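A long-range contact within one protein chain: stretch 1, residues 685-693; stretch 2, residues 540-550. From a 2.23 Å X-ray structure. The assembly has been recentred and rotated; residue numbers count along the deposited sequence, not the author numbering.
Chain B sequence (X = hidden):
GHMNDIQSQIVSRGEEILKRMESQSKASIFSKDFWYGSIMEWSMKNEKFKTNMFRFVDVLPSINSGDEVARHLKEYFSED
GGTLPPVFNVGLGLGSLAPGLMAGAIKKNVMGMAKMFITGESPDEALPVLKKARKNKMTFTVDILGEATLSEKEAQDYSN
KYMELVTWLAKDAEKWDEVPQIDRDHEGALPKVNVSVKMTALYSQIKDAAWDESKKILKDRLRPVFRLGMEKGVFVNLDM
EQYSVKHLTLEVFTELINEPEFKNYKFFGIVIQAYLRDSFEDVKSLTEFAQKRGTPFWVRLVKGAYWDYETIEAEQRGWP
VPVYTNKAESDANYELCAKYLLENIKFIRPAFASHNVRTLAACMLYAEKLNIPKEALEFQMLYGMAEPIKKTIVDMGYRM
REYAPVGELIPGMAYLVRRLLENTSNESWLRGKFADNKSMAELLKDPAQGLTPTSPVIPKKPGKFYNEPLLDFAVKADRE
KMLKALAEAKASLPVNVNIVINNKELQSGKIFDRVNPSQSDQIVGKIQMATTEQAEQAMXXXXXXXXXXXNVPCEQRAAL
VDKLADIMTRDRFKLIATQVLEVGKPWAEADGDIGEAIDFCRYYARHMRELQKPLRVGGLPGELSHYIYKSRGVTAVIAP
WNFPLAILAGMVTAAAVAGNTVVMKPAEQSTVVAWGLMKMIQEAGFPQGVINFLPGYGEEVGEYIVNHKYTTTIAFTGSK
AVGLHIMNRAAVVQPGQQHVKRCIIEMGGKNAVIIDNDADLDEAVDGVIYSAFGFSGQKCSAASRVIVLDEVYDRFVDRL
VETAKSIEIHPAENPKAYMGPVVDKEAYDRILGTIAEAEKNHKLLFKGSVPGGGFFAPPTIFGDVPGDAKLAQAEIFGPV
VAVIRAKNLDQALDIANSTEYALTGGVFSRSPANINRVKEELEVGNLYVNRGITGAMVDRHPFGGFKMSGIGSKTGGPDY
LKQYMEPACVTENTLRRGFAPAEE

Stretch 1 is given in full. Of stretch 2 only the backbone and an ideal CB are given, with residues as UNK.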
# COMPACT_ATOMS: atom_id res chain seq x y z
N GLY B 685 17.42 14.20 20.42
CA GLY B 685 16.91 15.54 20.30
C GLY B 685 15.40 15.68 20.16
O GLY B 685 14.94 16.71 19.65
N PHE B 686 14.62 14.69 20.60
CA PHE B 686 13.18 14.84 20.54
C PHE B 686 12.75 15.98 21.47
O PHE B 686 13.16 16.00 22.63
CB PHE B 686 12.50 13.52 20.93
CG PHE B 686 12.56 12.47 19.85
CD1 PHE B 686 13.69 11.68 19.70
CD2 PHE B 686 11.50 12.28 18.98
CE1 PHE B 686 13.75 10.72 18.71
CE2 PHE B 686 11.56 11.33 17.99
CZ PHE B 686 12.70 10.55 17.85
N PRO B 687 11.93 16.92 20.99
CA PRO B 687 11.55 18.07 21.83
C PRO B 687 10.82 17.63 23.08
O PRO B 687 10.18 16.57 23.13
CB PRO B 687 10.62 18.89 20.91
CG PRO B 687 10.87 18.42 19.55
CD PRO B 687 11.29 16.96 19.67
N GLN B 688 10.88 18.49 24.09
CA GLN B 688 10.25 18.18 25.37
C GLN B 688 8.77 17.86 25.17
O GLN B 688 8.05 18.55 24.44
CB GLN B 688 10.41 19.35 26.33
CG GLN B 688 9.73 20.60 25.88
CD GLN B 688 9.76 21.69 26.93
OE1 GLN B 688 10.78 21.91 27.58
NE2 GLN B 688 8.62 22.36 27.13
N GLY B 689 8.32 16.80 25.84
CA GLY B 689 6.92 16.41 25.82
C GLY B 689 6.50 15.50 24.68
O GLY B 689 5.43 14.90 24.75
N VAL B 690 7.31 15.40 23.61
CA VAL B 690 6.94 14.52 22.50
C VAL B 690 6.90 13.07 22.96
O VAL B 690 5.97 12.33 22.63
CB VAL B 690 7.91 14.73 21.31
CG1 VAL B 690 7.64 13.71 20.18
CG2 VAL B 690 7.78 16.18 20.77
N ILE B 691 7.87 12.68 23.79
CA ILE B 691 7.92 11.35 24.38
C ILE B 691 8.11 11.52 25.88
O ILE B 691 9.00 12.25 26.31
CB ILE B 691 9.05 10.50 23.75
CG1 ILE B 691 8.73 10.24 22.28
CG2 ILE B 691 9.22 9.18 24.48
CD1 ILE B 691 9.91 9.80 21.44
N ASN B 692 7.25 10.89 26.68
CA ASN B 692 7.33 10.99 28.13
C ASN B 692 7.50 9.61 28.75
O ASN B 692 6.91 8.63 28.29
CB ASN B 692 6.10 11.69 28.71
CG ASN B 692 5.89 13.07 28.10
OD1 ASN B 692 6.43 14.06 28.59
ND2 ASN B 692 5.16 13.11 26.99
N PHE B 693 8.32 9.55 29.80
CA PHE B 693 8.77 8.32 30.43
C PHE B 693 8.09 8.17 31.78
O PHE B 693 8.41 8.91 32.73
CB PHE B 693 10.28 8.34 30.58
CG PHE B 693 10.85 7.09 31.19
CD1 PHE B 693 10.78 5.88 30.52
CD2 PHE B 693 11.53 7.14 32.40
CE1 PHE B 693 11.36 4.73 31.05
CE2 PHE B 693 12.10 6.00 32.95
CZ PHE B 693 12.02 4.80 32.28
N UNK B 540 -0.76 15.65 30.09
CA UNK B 540 -0.83 17.06 29.73
C UNK B 540 0.37 17.48 28.90
O UNK B 540 0.22 18.20 27.91
CB UNK B 540 -0.93 17.93 30.99
N UNK B 541 1.58 17.05 29.30
CA UNK B 541 2.79 17.39 28.54
C UNK B 541 2.73 16.84 27.11
O UNK B 541 3.11 17.53 26.15
CB UNK B 541 4.03 16.85 29.25
N UNK B 542 2.22 15.62 26.94
CA UNK B 542 2.10 15.02 25.61
C UNK B 542 1.07 15.74 24.75
O UNK B 542 1.30 15.98 23.56
CB UNK B 542 1.73 13.54 25.73
N UNK B 543 -0.06 16.11 25.34
CA UNK B 543 -1.10 16.81 24.60
C UNK B 543 -0.63 18.20 24.17
O UNK B 543 -0.81 18.59 23.01
CB UNK B 543 -2.37 16.92 25.45
N UNK B 544 0.03 18.93 25.07
CA UNK B 544 0.57 20.23 24.69
C UNK B 544 1.58 20.08 23.57
O UNK B 544 1.55 20.82 22.57
CB UNK B 544 1.21 20.92 25.89
N UNK B 545 2.49 19.11 23.71
CA UNK B 545 3.50 18.90 22.69
C UNK B 545 2.88 18.50 21.35
O UNK B 545 3.37 18.92 20.29
CB UNK B 545 4.49 17.83 23.15
N UNK B 546 1.79 17.74 21.37
CA UNK B 546 1.20 17.27 20.12
C UNK B 546 0.80 18.43 19.21
O UNK B 546 0.88 18.31 17.98
CB UNK B 546 -0.02 16.39 20.41
N UNK B 547 0.41 19.57 19.80
CA UNK B 547 -0.06 20.73 19.04
C UNK B 547 0.99 21.23 18.05
O UNK B 547 0.64 21.67 16.95
CB UNK B 547 -0.45 21.86 20.00
N UNK B 548 2.27 21.17 18.41
CA UNK B 548 3.33 21.58 17.49
C UNK B 548 4.03 20.40 16.83
O UNK B 548 4.44 20.51 15.67
CB UNK B 548 4.36 22.43 18.23
N UNK B 549 4.19 19.28 17.53
CA UNK B 549 4.89 18.14 16.95
C UNK B 549 4.16 17.59 15.72
O UNK B 549 4.81 17.11 14.79
CB UNK B 549 5.05 17.04 18.00
N UNK B 550 2.82 17.63 15.72
CA UNK B 550 2.04 17.13 14.59
C UNK B 550 2.31 17.90 13.30
O UNK B 550 1.98 17.42 12.21
CB UNK B 550 0.55 17.19 14.92

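Stretch 2 continues a helix that begins earlier in the chain, and it meets the turn of stretch 1 around Gly689. Positions 541, 545 and 549, one helical turn apart, point toward stretch 1, and 542 flanks them.

At position 540 nothing of stretch 1 lies within 5.5 Å of the ideal CB, so almost any helix-compatible residue would serve. It is Gln540.

Position 541 points its CB toward stretch 1, with the ideal CB 3.7 Å from Asn692 OD1 and 4.5 Å from Gly689 CA. With so little depth, a small residue such as alanine, glycine or serine suits. The residue is Ala541, whose CB rests against the Asn692 side chain.

At 542 the CB points sideways, the ideal CB lying 3.7 Å from Asn692 ND2 and 4.1 Å from Gly689 O. Asn692 ND2 already donates to Gly689 O at 2.9 Å, so the amide is held in place beside the helix. Alanine or another small residue fits, and Ala542 is found. Ala542 CA approaches Gly689 O at 3.4 Å, a CA-H...O contact with an angle of 160° at H, as close backbones allow.

Position 543 points away, leaving polar or charged residues free to extend; it is Gln543. Position 544 points sideways with no close neighbour from stretch 1, so many residues would do; it is Thr544.

Position 545 is the tightest: its ideal CB points toward stretch 1, 3.4 Å from Gly689 C and 3.7 Å from Val690 N. A methyl fits directly against the peptide, making alanine the natural candidate, with glycine also possible. Ala545 is found. The fit is mutual, since a CB on Gly689 would lie 3.1 Å from Ala545 CB and clash with Ala541 O at 3.0 Å.

At positions 546, 547 and 548 nothing of stretch 1 lies within 5.5 Å of the ideal CB, so polar or long side chains are easily accommodated. They are Tyr546, whose end leads away, Lys547 and Thr548.

At 549 the CB again points toward stretch 1, the ideal CB 4.0 Å from Val690 CG2, but here there is room ahead, bordered by Val690, Phe686 and Pro687. A large apolar residue is called for; leucine, methionine, phenylalanine or tryptophan are all plausible. Trp549, with chi1 t, sends its indole along this apolar border. Val690 CG1 sits over one face of the ring, 3.5 Å from Trp549 CE2, in a CH-pi contact. Farther along the indole, Trp549 CZ3 meets Pro687 CD at 3.8 Å and Trp549 CH2 meets Phe686 CD2 at 4.0 Å.

Position 550 is out of reach, suiting a polar or charged residue, and Lys550 occupies it.

Stretch 2 540-550: QAAQTAYKTWK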
# COMPACT_ATOMS: atom_id res chain seq x y z
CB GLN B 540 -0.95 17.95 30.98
CG GLN B 540 -2.34 17.98 31.66
CD GLN B 540 -3.44 18.54 30.76
OE1 GLN B 540 -3.18 19.33 29.85
NE2 GLN B 540 -4.69 18.14 31.02
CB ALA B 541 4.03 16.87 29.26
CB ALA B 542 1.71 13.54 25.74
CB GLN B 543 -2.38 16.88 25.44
CG GLN B 543 -3.56 17.54 24.74
CD GLN B 543 -4.04 16.75 23.51
OE1 GLN B 543 -3.88 15.53 23.43
NE2 GLN B 543 -4.63 17.45 22.56
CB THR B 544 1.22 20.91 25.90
OG1 THR B 544 0.22 21.24 26.85
CG2 THR B 544 1.96 22.19 25.51
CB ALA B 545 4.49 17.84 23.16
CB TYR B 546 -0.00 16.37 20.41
CG TYR B 546 -0.72 15.92 19.17
CD1 TYR B 546 -0.12 15.06 18.26
CD2 TYR B 546 -2.01 16.38 18.89
CE1 TYR B 546 -0.76 14.67 17.10
CE2 TYR B 546 -2.68 15.98 17.75
CZ TYR B 546 -2.05 15.13 16.86
OH TYR B 546 -2.69 14.73 15.71
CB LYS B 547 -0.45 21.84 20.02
CG LYS B 547 -0.97 23.11 19.39
CD LYS B 547 -1.14 24.22 20.43
CE LYS B 547 -1.94 25.40 19.86
NZ LYS B 547 -3.22 24.94 19.24
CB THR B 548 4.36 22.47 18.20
OG1 THR B 548 4.82 21.82 19.40
CG2 THR B 548 3.77 23.84 18.55
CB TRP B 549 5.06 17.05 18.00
CG TRP B 549 5.65 15.74 17.49
CD1 TRP B 549 4.98 14.56 17.29
CD2 TRP B 549 7.01 15.49 17.12
NE1 TRP B 549 5.84 13.60 16.82
CE2 TRP B 549 7.10 14.15 16.71
CE3 TRP B 549 8.17 16.27 17.10
CZ2 TRP B 549 8.29 13.57 16.31
CZ3 TRP B 549 9.35 15.69 16.68
CH2 TRP B 549 9.41 14.35 16.30
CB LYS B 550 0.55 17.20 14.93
CG LYS B 550 -0.05 18.62 14.89
CD LYS B 550 -1.47 18.63 15.47
CE LYS B 550 -2.08 20.03 15.42
NZ LYS B 550 -3.40 20.08 16.12
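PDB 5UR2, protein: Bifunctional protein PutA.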